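Local coordinates for protein R.Ecl18kI (PDB 2GB7) that cleaves double-stranded DNA before the first C of the sequence 5'-CCNGG-3' as a type II restriction endonuclease, at residues Ser19-Pro24 with Glu65-Glu70; Asn48-Ile53 with Thr230-Lys235; Glu82-Asp87 with Thr98-Thr103; Val167-Thr170 with Asn175-Leu178. The protein carries 1 engineered substitution. One frame throughout, in Å; residues are numbered along the deposited sequence.

Interactions 1 and 2 both use helix 49-77, with centres 26 Å apart. Interaction 1 joins this helix to the end of helix 6-20. Interaction 2 joins its first turn to the part of the chain that leaves the central sheet at strand 226-230. Interaction 3 lies far out, in the helices that follow helix 49-77, its centre about 40 Å from the centre of the chain. Interaction 4 is on the opposite side of that centre, beside strand 177-181. The centres of interactions 3 and 4 are 59 Å apart. Interaction 1 comes nearest to the bound DNA, about 4 Å at the nearest atoms. The nearest atoms of interaction 2 are about 8 Å from the DNA, those of interaction 3 about 9 Å and those of interaction 4 about 12 Å.

Interaction 1: residues Ser19-Pro24 with Glu65-Glu70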
loop_
_atom_site.group_PDB
_atom_site.type_symbol
_atom_site.label_atom_id
_atom_site.label_comp_id
_atom_site.label_asym_id
_atom_site.label_seq_id
_atom_site.Cartn_x
_atom_site.Cartn_y
_atom_site.Cartn_z
ATOM N N SER F 19 -14.398 10.631 -18.236
ATOM C CA SER F 19 -15.487 10.736 -19.198
ATOM C C SER F 19 -16.114 9.411 -19.544
ATOM O O SER F 19 -17.291 9.367 -19.897
ATOM C CB SER F 19 -14.994 11.345 -20.513
ATOM O OG SER F 19 -14.497 12.641 -20.300
ATOM N N HIS F 20 -15.324 8.344 -19.507
ATOM C CA HIS F 20 -15.765 7.081 -20.077
ATOM C C HIS F 20 -16.035 5.942 -19.126
ATOM O O HIS F 20 -16.726 4.995 -19.490
ATOM C CB HIS F 20 -14.782 6.609 -21.127
ATOM C CG HIS F 20 -14.845 7.418 -22.378
ATOM N ND1 HIS F 20 -15.908 7.348 -23.252
ATOM C CD2 HIS F 20 -13.997 8.340 -22.883
ATOM C CE1 HIS F 20 -15.702 8.184 -24.252
ATOM N NE2 HIS F 20 -14.557 8.805 -24.045
ATOM N N PHE F 21 -15.481 6.019 -17.923
ATOM C CA PHE F 21 -15.725 4.985 -16.926
ATOM C C PHE F 21 -16.745 5.455 -15.935
ATOM O O PHE F 21 -16.605 6.538 -15.369
ATOM C CB PHE F 21 -14.448 4.663 -16.161
ATOM C CG PHE F 21 -13.454 3.914 -16.952
ATOM C CD1 PHE F 21 -13.411 2.532 -16.906
ATOM C CD2 PHE F 21 -12.557 4.593 -17.773
ATOM C CE1 PHE F 21 -12.473 1.829 -17.656
ATOM C CE2 PHE F 21 -11.634 3.911 -18.506
ATOM C CZ PHE F 21 -11.581 2.527 -18.455
ATOM N N ILE F 22 -17.743 4.622 -15.674
ATOM C CA ILE F 22 -18.634 4.882 -14.554
ATOM C C ILE F 22 -17.920 4.611 -13.223
ATOM O O ILE F 22 -16.896 3.903 -13.169
ATOM C CB ILE F 22 -19.965 4.099 -14.685
ATOM C CG1 ILE F 22 -19.731 2.580 -14.602
ATOM C CG2 ILE F 22 -20.686 4.489 -15.995
ATOM C CD1 ILE F 22 -21.042 1.747 -14.624
ATOM N N THR F 23 -18.446 5.202 -12.153
ATOM C CA THR F 23 -17.811 5.114 -10.840
ATOM C C THR F 23 -17.859 3.663 -10.349
ATOM O O THR F 23 -18.712 2.892 -10.822
ATOM C CB THR F 23 -18.506 6.041 -9.838
ATOM O OG1 THR F 23 -19.810 5.524 -9.543
ATOM C CG2 THR F 23 -18.629 7.454 -10.420
ATOM N N PRO F 24 -16.940 3.285 -9.434
ATOM C CA PRO F 24 -16.963 1.966 -8.812
ATOM C C PRO F 24 -18.333 1.641 -8.251
ATOM O O PRO F 24 -18.862 0.561 -8.513
ATOM C CB PRO F 24 -15.953 2.108 -7.668
ATOM C CG PRO F 24 -14.947 3.073 -8.208
ATOM C CD PRO F 24 -15.786 4.084 -8.955
ATOM N N GLU F 65 -13.015 -5.254 -17.451
ATOM C CA GLU F 65 -11.732 -5.547 -18.092
ATOM C C GLU F 65 -11.707 -5.350 -19.618
ATOM O O GLU F 65 -10.773 -4.740 -20.130
ATOM C CB GLU F 65 -11.156 -6.902 -17.640
ATOM C CG GLU F 65 -9.611 -7.047 -17.829
ATOM N N PRO F 66 -12.720 -5.845 -20.356
ATOM C CA PRO F 66 -12.760 -5.550 -21.800
ATOM C C PRO F 66 -12.794 -4.057 -22.115
ATOM O O PRO F 66 -12.160 -3.606 -23.076
ATOM C CB PRO F 66 -14.071 -6.203 -22.257
ATOM C CG PRO F 66 -14.333 -7.250 -21.256
ATOM C CD PRO F 66 -13.837 -6.718 -19.960
ATOM N N PHE F 67 -13.509 -3.299 -21.296
ATOM C CA PHE F 67 -13.624 -1.864 -21.471
ATOM C C PHE F 67 -12.279 -1.178 -21.208
ATOM O O PHE F 67 -11.878 -0.301 -21.963
ATOM C CB PHE F 67 -14.701 -1.309 -20.549
ATOM C CG PHE F 67 -15.068 0.114 -20.829
ATOM C CD1 PHE F 67 -16.043 0.424 -21.771
ATOM C CD2 PHE F 67 -14.453 1.149 -20.122
ATOM C CE1 PHE F 67 -16.391 1.752 -22.031
ATOM C CE2 PHE F 67 -14.782 2.486 -20.373
ATOM C CZ PHE F 67 -15.741 2.789 -21.325
ATOM N N GLU F 68 -11.600 -1.584 -20.140
ATOM C CA GLU F 68 -10.273 -1.062 -19.838
ATOM C C GLU F 68 -9.275 -1.411 -20.951
ATOM O O GLU F 68 -8.416 -0.584 -21.307
ATOM C CB GLU F 68 -9.771 -1.599 -18.497
ATOM C CG GLU F 68 -8.485 -0.886 -18.043
ATOM C CD GLU F 68 -7.572 -1.752 -17.220
ATOM O OE1 GLU F 68 -7.228 -2.871 -17.655
ATOM O OE2 GLU F 68 -7.160 -1.290 -16.149
ATOM N N LYS F 69 -9.376 -2.629 -21.484
ATOM C CA LYS F 69 -8.506 -3.037 -22.602
ATOM C C LYS F 69 -8.702 -2.139 -23.820
ATOM O O LYS F 69 -7.719 -1.676 -24.437
ATOM C CB LYS F 69 -8.708 -4.513 -22.972
ATOM C CG LYS F 69 -7.617 -5.063 -23.922
ATOM C CD LYS F 69 -8.005 -6.383 -24.551
ATOM C CE LYS F 69 -7.847 -7.561 -23.584
ATOM N NZ LYS F 69 -8.130 -8.871 -24.265
ATOM N N GLU F 70 -9.963 -1.903 -24.179
ATOM C CA GLU F 70 -10.314 -1.011 -25.286
ATOM C C GLU F 70 -9.883 0.443 -25.024
ATOM O O GLU F 70 -9.431 1.146 -25.938
ATOM C CB GLU F 70 -11.802 -1.119 -25.708
ATOM C CG GLU F 70 -12.863 -0.941 -24.599
ATOM C CD GLU F 70 -14.309 -1.097 -25.125
#
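Phe67 of helix 49-77 reaches across to His20 and Phe21, where helix 6-20 ends. Its CB points toward segment 19-24. CG lies anti to the backbone N (chi1 -169°), and this carries the ring out from the helix onto its two partners. One edge of the ring, CD2 and CE2, goes down onto the face of Phe21. CD2 of Phe67 is 3.2 Å from CE1 of Phe21, a tight approach. CE2 of Phe67 stands 3.5 Å above the plane of the Phe21 ring, over its centre. The tip, CZ of Phe67, turns to the backbone and lies 3.0 Å from His20 O. The same CZ is 3.9 Å from CB of His20.

The pair is a T-shaped (edge-to-face) stack, with centroids 4.8 Å apart and planes at 86°. Phe67 gives the edge and Phe21 the face. CZ of Phe21 also comes within 4.1 Å of CA of Glu68. The carboxylate of Glu68 turns elsewhere, to a salt bridge with Arg116. Phe71, one helix turn beyond Phe67, makes a further edge-to-face pair with Phe21.

No hydrogen bond crosses between the two segments, and His20 O approaches the Phe67 ring obliquely. The join rests on ring packing, in which the weakly positive C-H edge of Phe67 suits the pi face of Phe21.

Interaction 2: residues Asn48-Ile53 with Thr230-Lys235; sequences NPSEYI and TTVENK
Ser50 points from the first turn of helix 49-77 toward the start of helix 232-238. Its OG lies beside its own backbone N, anti to the carbonyl carbon (chi1 -65°). From there it accepts a hydrogen bond from Val232 N at 3.1 Å, bent to 142° at the hydrogen. OG also sits 3.4 Å from CA of Thr231. CG2 of Val232 lies alongside the hydroxyl, 3.7 Å from Ser50 OG. On the other side of the peptide, CB of Thr231 is 4.0 Å from CB of Ser50.

Strand 226-230 of the central sheet of this PDDEXK-clan nuclease ends here, and Thr231 is the N-cap of the helix that follows. Its OG1 accepts from Asn234 N at 3.1 Å. Ser50 thus takes the amide of the first helical residue, which the turn of its own helix cannot bond. Thr231 takes the amide of the third.

Asn234 turns its amide back to the strand, and ND2 gives a nearly straight bond to OG1 of Thr230, 3.0 Å long and in the amide plane. Thr230 OG1 is also bonded to Thr208 O. The hydroxyl of Ser50 has a second partner in OE1 of Glu249, on helix 248-259, which ties a third helix to this corner.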
loop_
_atom_site.group_PDB
_atom_site.type_symbol
_atom_site.label_atom_id
_atom_site.label_comp_id
_atom_site.label_asym_id
_atom_site.label_seq_id
_atom_site.Cartn_x
_atom_site.Cartn_y
_atom_site.Cartn_z
ATOM N N ASN F 48 -26.532 -16.403 1.948
ATOM C CA ASN F 48 -25.665 -16.643 0.785
ATOM C C ASN F 48 -24.643 -15.526 0.574
ATOM O O ASN F 48 -24.312 -15.225 -0.579
ATOM C CB ASN F 48 -26.460 -16.711 -0.538
ATOM C CG ASN F 48 -27.467 -17.845 -0.578
ATOM O OD1 ASN F 48 -27.199 -18.898 -1.160
ATOM N ND2 ASN F 48 -28.612 -17.649 0.063
ATOM N N PRO F 49 -24.093 -14.956 1.639
ATOM C CA PRO F 49 -23.180 -13.819 1.363
ATOM C C PRO F 49 -21.932 -14.103 0.554
ATOM O O PRO F 49 -21.520 -13.309 -0.315
ATOM C CB PRO F 49 -22.877 -13.270 2.759
ATOM C CG PRO F 49 -23.074 -14.426 3.683
ATOM C CD PRO F 49 -24.175 -15.256 3.071
ATOM N N SER F 50 -21.287 -15.233 0.840
ATOM C CA SER F 50 -20.037 -15.527 0.123
ATOM C C SER F 50 -20.264 -15.678 -1.363
ATOM O O SER F 50 -19.493 -15.189 -2.184
ATOM C CB SER F 50 -19.313 -16.758 0.656
ATOM O OG SER F 50 -18.873 -16.565 1.988
ATOM N N GLU F 51 -21.340 -16.386 -1.691
ATOM C CA GLU F 51 -21.698 -16.584 -3.082
ATOM C C GLU F 51 -22.006 -15.278 -3.779
ATOM O O GLU F 51 -21.573 -15.072 -4.911
ATOM C CB GLU F 51 -22.895 -17.531 -3.179
ATOM C CG GLU F 51 -22.573 -18.962 -2.739
ATOM C CD GLU F 51 -22.549 -19.129 -1.223
ATOM O OE1 GLU F 51 -22.848 -18.157 -0.487
ATOM O OE2 GLU F 51 -22.254 -20.252 -0.750
ATOM N N TYR F 52 -22.762 -14.418 -3.105
ATOM C CA TYR F 52 -23.125 -13.127 -3.637
ATOM C C TYR F 52 -21.854 -12.300 -3.915
ATOM O O TYR F 52 -21.681 -11.733 -5.004
ATOM C CB TYR F 52 -24.100 -12.417 -2.692
ATOM C CG TYR F 52 -24.041 -10.930 -2.794
ATOM C CD1 TYR F 52 -24.807 -10.229 -3.738
ATOM C CD2 TYR F 52 -23.186 -10.211 -1.964
ATOM C CE1 TYR F 52 -24.718 -8.844 -3.836
ATOM C CE2 TYR F 52 -23.076 -8.843 -2.071
ATOM C CZ TYR F 52 -23.863 -8.174 -2.977
ATOM O OH TYR F 52 -23.731 -6.817 -3.096
ATOM N N ILE F 53 -20.946 -12.266 -2.940
ATOM C CA ILE F 53 -19.714 -11.486 -3.082
ATOM C C ILE F 53 -18.877 -11.939 -4.280
ATOM O O ILE F 53 -18.453 -11.115 -5.093
ATOM C CB ILE F 53 -18.885 -11.566 -1.788
ATOM C CG1 ILE F 53 -19.593 -10.784 -0.688
ATOM C CG2 ILE F 53 -17.457 -11.032 -2.013
ATOM C CD1 ILE F 53 -19.100 -11.111 0.732
ATOM N N THR F 230 -13.827 -13.950 5.753
ATOM C CA THR F 230 -13.587 -14.180 4.312
ATOM C C THR F 230 -14.649 -15.130 3.781
ATOM O O THR F 230 -15.600 -15.445 4.477
ATOM C CB THR F 230 -12.141 -14.701 4.047
ATOM O OG1 THR F 230 -11.802 -14.586 2.663
ATOM C CG2 THR F 230 -11.933 -16.151 4.535
ATOM N N THR F 231 -14.521 -15.525 2.531
ATOM C CA THR F 231 -15.520 -16.389 1.949
ATOM C C THR F 231 -15.455 -17.773 2.549
ATOM O O THR F 231 -14.475 -18.158 3.201
ATOM C CB THR F 231 -15.340 -16.525 0.432
ATOM O OG1 THR F 231 -14.025 -17.038 0.158
ATOM C CG2 THR F 231 -15.542 -15.184 -0.243
ATOM N N VAL F 232 -16.540 -18.536 2.325
ATOM C CA VAL F 232 -16.562 -19.911 2.786
ATOM C C VAL F 232 -15.426 -20.655 2.095
ATOM O O VAL F 232 -14.670 -21.380 2.742
ATOM C CB VAL F 232 -17.917 -20.636 2.496
ATOM C CG1 VAL F 232 -17.816 -22.139 2.841
ATOM C CG2 VAL F 232 -19.045 -20.003 3.280
ATOM N N GLU F 233 -15.311 -20.465 0.803
ATOM C CA GLU F 233 -14.308 -21.189 0.043
ATOM C C GLU F 233 -12.918 -20.968 0.606
ATOM O O GLU F 233 -12.176 -21.909 0.820
ATOM C CB GLU F 233 -14.352 -20.791 -1.425
ATOM C CG GLU F 233 -13.448 -21.652 -2.297
ATOM N N ASN F 234 -12.579 -19.715 0.868
ATOM C CA ASN F 234 -11.274 -19.408 1.398
ATOM C C ASN F 234 -11.066 -19.980 2.786
ATOM O O ASN F 234 -9.996 -20.506 3.080
ATOM C CB ASN F 234 -11.086 -17.900 1.431
ATOM C CG ASN F 234 -9.635 -17.497 1.559
ATOM O OD1 ASN F 234 -8.722 -18.219 1.127
ATOM N ND2 ASN F 234 -9.403 -16.327 2.165
ATOM N N LYS F 235 -12.080 -19.882 3.643
ATOM C CA LYS F 235 -11.948 -20.459 4.972
ATOM C C LYS F 235 -11.675 -21.951 4.886
ATOM O O LYS F 235 -10.762 -22.451 5.517
ATOM C CB LYS F 235 -13.153 -20.211 5.888
ATOM C CG LYS F 235 -12.697 -20.469 7.348
ATOM C CD LYS F 235 -13.731 -20.730 8.372
ATOM C CE LYS F 235 -13.028 -21.339 9.570
ATOM N NZ LYS F 235 -13.539 -20.883 10.858
#

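Interaction 3: residues Glu82-Asp87 with Thr98-Thr103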
loop_
_atom_site.group_PDB
_atom_site.type_symbol
_atom_site.label_atom_id
_atom_site.label_comp_id
_atom_site.label_asym_id
_atom_site.label_seq_id
_atom_site.Cartn_x
_atom_site.Cartn_y
_atom_site.Cartn_z
ATOM N N GLU F 82 1.921 9.106 -37.877
ATOM C CA GLU F 82 1.917 8.657 -39.261
ATOM C C GLU F 82 3.068 9.261 -40.046
ATOM O O GLU F 82 3.743 8.541 -40.791
ATOM C CB GLU F 82 0.560 8.946 -39.916
ATOM C CG GLU F 82 0.479 8.783 -41.446
ATOM C CD GLU F 82 1.117 7.504 -41.997
ATOM O OE1 GLU F 82 1.264 6.507 -41.262
ATOM O OE2 GLU F 82 1.476 7.507 -43.191
ATOM N N GLU F 83 3.306 10.561 -39.875
ATOM C CA GLU F 83 4.344 11.253 -40.660
ATOM C C GLU F 83 5.717 10.687 -40.320
ATOM O O GLU F 83 6.598 10.593 -41.175
ATOM C CB GLU F 83 4.323 12.766 -40.402
ATOM C CG GLU F 83 3.240 13.531 -41.155
ATOM N N ARG F 84 5.872 10.309 -39.053
ATOM C CA ARG F 84 7.084 9.699 -38.545
ATOM C C ARG F 84 7.364 8.321 -39.157
ATOM O O ARG F 84 8.480 8.045 -39.606
ATOM C CB ARG F 84 6.981 9.576 -37.023
ATOM C CG ARG F 84 8.307 9.512 -36.333
ATOM C CD ARG F 84 8.151 9.306 -34.839
ATOM N NE ARG F 84 9.228 8.459 -34.341
ATOM C CZ ARG F 84 10.482 8.858 -34.156
ATOM N NH1 ARG F 84 10.848 10.113 -34.413
ATOM N NH2 ARG F 84 11.382 7.995 -33.712
ATOM N N ILE F 85 6.339 7.479 -39.209
ATOM C CA ILE F 85 6.512 6.057 -39.485
ATOM C C ILE F 85 6.294 5.672 -40.944
ATOM O O ILE F 85 6.446 4.505 -41.314
ATOM C CB ILE F 85 5.578 5.237 -38.586
ATOM C CG1 ILE F 85 6.092 5.292 -37.153
ATOM C CG2 ILE F 85 5.506 3.800 -39.048
ATOM C CD1 ILE F 85 4.996 5.284 -36.108
ATOM N N LYS F 86 5.955 6.664 -41.763
ATOM C CA LYS F 86 5.654 6.482 -43.190
ATOM C C LYS F 86 6.449 5.419 -43.961
ATOM O O LYS F 86 5.867 4.589 -44.665
ATOM C CB LYS F 86 5.760 7.823 -43.929
ATOM C CG LYS F 86 4.564 8.728 -43.699
ATOM C CD LYS F 86 4.261 9.586 -44.918
ATOM C CE LYS F 86 2.766 9.905 -44.996
ATOM N NZ LYS F 86 2.228 10.584 -43.775
ATOM N N ASP F 87 7.770 5.453 -43.835
ATOM C CA ASP F 87 8.653 4.704 -44.740
ATOM C C ASP F 87 9.454 3.620 -44.030
ATOM O O ASP F 87 10.465 3.132 -44.546
ATOM C CB ASP F 87 9.601 5.659 -45.462
ATOM C CG ASP F 87 8.868 6.709 -46.265
ATOM O OD1 ASP F 87 7.824 6.386 -46.884
ATOM O OD2 ASP F 87 9.343 7.864 -46.265
ATOM N N THR F 98 8.074 1.062 -29.651
ATOM C CA THR F 98 8.546 0.551 -28.357
ATOM C C THR F 98 9.712 1.373 -27.797
ATOM O O THR F 98 10.002 1.304 -26.592
ATOM C CB THR F 98 8.960 -0.944 -28.414
ATOM O OG1 THR F 98 10.033 -1.115 -29.355
ATOM C CG2 THR F 98 7.783 -1.838 -28.823
ATOM N N MET F 99 10.365 2.144 -28.667
ATOM C CA MET F 99 11.528 2.953 -28.271
ATOM C C MET F 99 11.232 4.431 -27.993
ATOM O O MET F 99 11.861 5.025 -27.113
ATOM C CB MET F 99 12.656 2.837 -29.304
ATOM C CG MET F 99 13.150 1.410 -29.551
ATOM S SD MET F 99 14.802 1.362 -30.260
ATOM C CE MET F 99 15.642 2.272 -28.935
ATOM N N GLU F 100 10.305 5.024 -28.746
ATOM C CA GLU F 100 10.046 6.466 -28.665
ATOM C C GLU F 100 9.123 6.881 -27.523
ATOM O O GLU F 100 9.193 8.017 -27.059
ATOM C CB GLU F 100 9.456 6.991 -29.969
ATOM C CG GLU F 100 9.941 8.384 -30.362
ATOM C CD GLU F 100 11.462 8.510 -30.421
ATOM O OE1 GLU F 100 12.181 7.508 -30.205
ATOM O OE2 GLU F 100 11.951 9.636 -30.691
ATOM N N TYR F 101 8.245 5.984 -27.091
ATOM C CA TYR F 101 7.256 6.385 -26.073
ATOM C C TYR F 101 7.297 5.616 -24.750
ATOM O O TYR F 101 6.239 5.336 -24.195
ATOM C CB TYR F 101 5.831 6.368 -26.670
ATOM C CG TYR F 101 5.780 6.920 -28.079
ATOM C CD1 TYR F 101 5.807 6.063 -29.172
ATOM C CD2 TYR F 101 5.728 8.297 -28.316
ATOM C CE1 TYR F 101 5.783 6.555 -30.473
ATOM C CE2 TYR F 101 5.716 8.808 -29.635
ATOM C CZ TYR F 101 5.730 7.924 -30.702
ATOM O OH TYR F 101 5.717 8.375 -32.019
ATOM N N PRO F 102 8.501 5.345 -24.192
ATOM C CA PRO F 102 8.492 4.454 -23.036
ATOM C C PRO F 102 7.858 5.099 -21.833
ATOM O O PRO F 102 7.178 4.404 -21.064
ATOM C CB PRO F 102 9.987 4.216 -22.753
ATOM C CG PRO F 102 10.715 4.717 -23.898
ATOM C CD PRO F 102 9.869 5.799 -24.480
ATOM N N THR F 103 8.071 6.401 -21.638
ATOM C CA THR F 103 7.476 7.050 -20.447
ATOM C C THR F 103 5.963 7.124 -20.612
ATOM O O THR F 103 5.219 6.911 -19.652
ATOM C CB THR F 103 8.058 8.452 -20.212
ATOM O OG1 THR F 103 9.489 8.370 -20.247
ATOM C CG2 THR F 103 7.616 9.043 -18.903
#
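Arg84 and Glu100 bring the two segments nearest, yet their CA atoms are 10.8 Å apart. The backbones do not touch, and long side chains span the gap. Arg84 sits in the short helix 82-85, and Glu100 at the end of helix 90-100. Tyr101 follows as the break before helix 102-134.

A chi1 of -156° turns the Arg84 chain away from its own N and out toward Glu100. The carboxylate stacks on one face of the guanidinium, offset over its NH2 end, with the two planes only 14° apart. NH2 of Arg84 is 3.3 Å from CD of Glu100 and 3.5 Å from its OE2. This is a stacked salt bridge held by charge alone, as no N-H points at the oxygen. NH2 of Arg84 makes another salt bridge with Asp96, so two acids share one cation.

CB of Glu100 rests 3.7 Å above the centre of the Tyr101 ring. The bend at chi2 beyond it turns the carboxylate to the guanidinium. The hydroxyl oxygen OH of Tyr101 lies 3.8 Å from CD of Arg84.

Thr98 O takes a hydrogen bond from Thr73 of the second subunit, and Ile85 packs on Pro90 of that subunit. The contact thus belongs to a helical arm, far from the central sheet, that meets the other half of the dimer.

Interaction 4: residues Val167-Thr170 with Asn175-Leu178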
loop_
_atom_site.group_PDB
_atom_site.type_symbol
_atom_site.label_atom_id
_atom_site.label_comp_id
_atom_site.label_asym_id
_atom_site.label_seq_id
_atom_site.Cartn_x
_atom_site.Cartn_y
_atom_site.Cartn_z
ATOM N N VAL F 167 -24.708 7.840 14.704
ATOM C CA VAL F 167 -25.287 8.557 15.858
ATOM C C VAL F 167 -25.382 7.633 17.065
ATOM O O VAL F 167 -24.967 7.988 18.181
ATOM C CB VAL F 167 -26.646 9.186 15.510
ATOM C CG1 VAL F 167 -27.365 9.756 16.758
ATOM C CG2 VAL F 167 -26.459 10.284 14.500
ATOM N N GLN F 168 -25.926 6.442 16.824
ATOM C CA GLN F 168 -26.051 5.454 17.881
ATOM C C GLN F 168 -24.688 5.029 18.364
ATOM O O GLN F 168 -24.491 4.903 19.562
ATOM C CB GLN F 168 -26.778 4.220 17.388
ATOM C CG GLN F 168 -28.244 4.488 17.047
ATOM C CD GLN F 168 -28.429 4.788 15.554
ATOM O OE1 GLN F 168 -27.563 5.383 14.893
ATOM N NE2 GLN F 168 -29.570 4.366 15.019
ATOM N N TYR F 169 -23.765 4.776 17.435
ATOM C CA TYR F 169 -22.409 4.369 17.813
ATOM C C TYR F 169 -21.753 5.393 18.756
ATOM O O TYR F 169 -21.182 5.030 19.786
ATOM C CB TYR F 169 -21.529 4.118 16.566
ATOM C CG TYR F 169 -20.177 3.592 16.980
ATOM C CD1 TYR F 169 -19.963 2.232 17.133
ATOM C CD2 TYR F 169 -19.129 4.469 17.301
ATOM C CE1 TYR F 169 -18.742 1.735 17.564
ATOM C CE2 TYR F 169 -17.900 3.977 17.714
ATOM C CZ TYR F 169 -17.731 2.608 17.861
ATOM O OH TYR F 169 -16.523 2.111 18.283
ATOM N N THR F 170 -21.904 6.666 18.423
ATOM C CA THR F 170 -21.291 7.764 19.170
ATOM C C THR F 170 -21.874 7.851 20.567
ATOM O O THR F 170 -21.167 8.135 21.535
ATOM C CB THR F 170 -21.478 9.058 18.410
ATOM O OG1 THR F 170 -20.749 8.950 17.182
ATOM C CG2 THR F 170 -20.985 10.301 19.186
ATOM N N ASN F 175 -23.637 -3.085 21.468
ATOM C CA ASN F 175 -24.550 -3.671 20.486
ATOM C C ASN F 175 -24.397 -3.115 19.086
ATOM O O ASN F 175 -25.322 -3.215 18.291
ATOM C CB ASN F 175 -26.016 -3.595 20.944
ATOM C CG ASN F 175 -26.287 -4.478 22.159
ATOM O OD1 ASN F 175 -25.734 -5.569 22.268
ATOM N ND2 ASN F 175 -27.133 -4.013 23.082
ATOM N N THR F 176 -23.216 -2.551 18.793
ATOM C CA THR F 176 -22.911 -2.116 17.436
ATOM C C THR F 176 -21.961 -3.097 16.733
ATOM O O THR F 176 -21.362 -4.023 17.352
ATOM C CB THR F 176 -22.313 -0.687 17.386
ATOM O OG1 THR F 176 -21.041 -0.700 18.039
ATOM C CG2 THR F 176 -23.242 0.361 18.080
ATOM N N MET F 177 -21.823 -2.900 15.429
ATOM C CA MET F 177 -20.858 -3.713 14.673
ATOM C C MET F 177 -20.154 -2.782 13.707
ATOM O O MET F 177 -20.803 -1.934 13.087
ATOM C CB MET F 177 -21.547 -4.843 13.889
ATOM C CG MET F 177 -20.546 -5.582 13.032
ATOM S SD MET F 177 -21.296 -6.979 12.170
ATOM C CE MET F 177 -21.881 -7.817 13.565
ATOM N N LEU F 178 -18.826 -2.912 13.610
ATOM C CA LEU F 178 -18.034 -2.148 12.666
ATOM C C LEU F 178 -17.351 -3.091 11.721
ATOM O O LEU F 178 -16.807 -4.106 12.144
ATOM C CB LEU F 178 -16.930 -1.352 13.381
ATOM C CG LEU F 178 -17.410 -0.362 14.450
ATOM C CD1 LEU F 178 -16.208 0.314 15.058
ATOM C CD2 LEU F 178 -18.370 0.650 13.868
#
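Tyr169, on helix 166-171, packs against Thr176, just before strand 177-181, and Leu178 within it. This helix lies in the connection between strands 161-163 and 177-181, antiparallel neighbours in the mixed sheet of the PDDEXK-clan nuclease fold. Four residues lie between the two segments, so the chain leaves the helix and soon passes the side chain it has just put out.

With chi1 at -175° the Tyr169 ring swings away from its own N and runs along the strand from Thr176 to Leu178. These two residues both point toward the helix, while Met177 between them points away, and its side chain touches helix 248-259. Both cross the tyrosine side chain at about a right angle. CD1 of Leu178 meets the outer part of the ring, 3.8 Å from CE1 of Tyr169 and 3.7 Å from its OH. CD2 of Leu178 comes to 3.9 Å from CE1 of Tyr169.

Ile201 and Val162 also touch both Tyr169 and Leu178, which makes this an apolar layer between helix and sheet. No hydrogen bond joins the two segments. OG1 of Thr176 gives its hydrogen bond to Lys173 O in the intervening turn. Thr176 OG1 also lies at the edge of the Tyr169 ring, near its plane, 3.3 Å from CD1 of Tyr169.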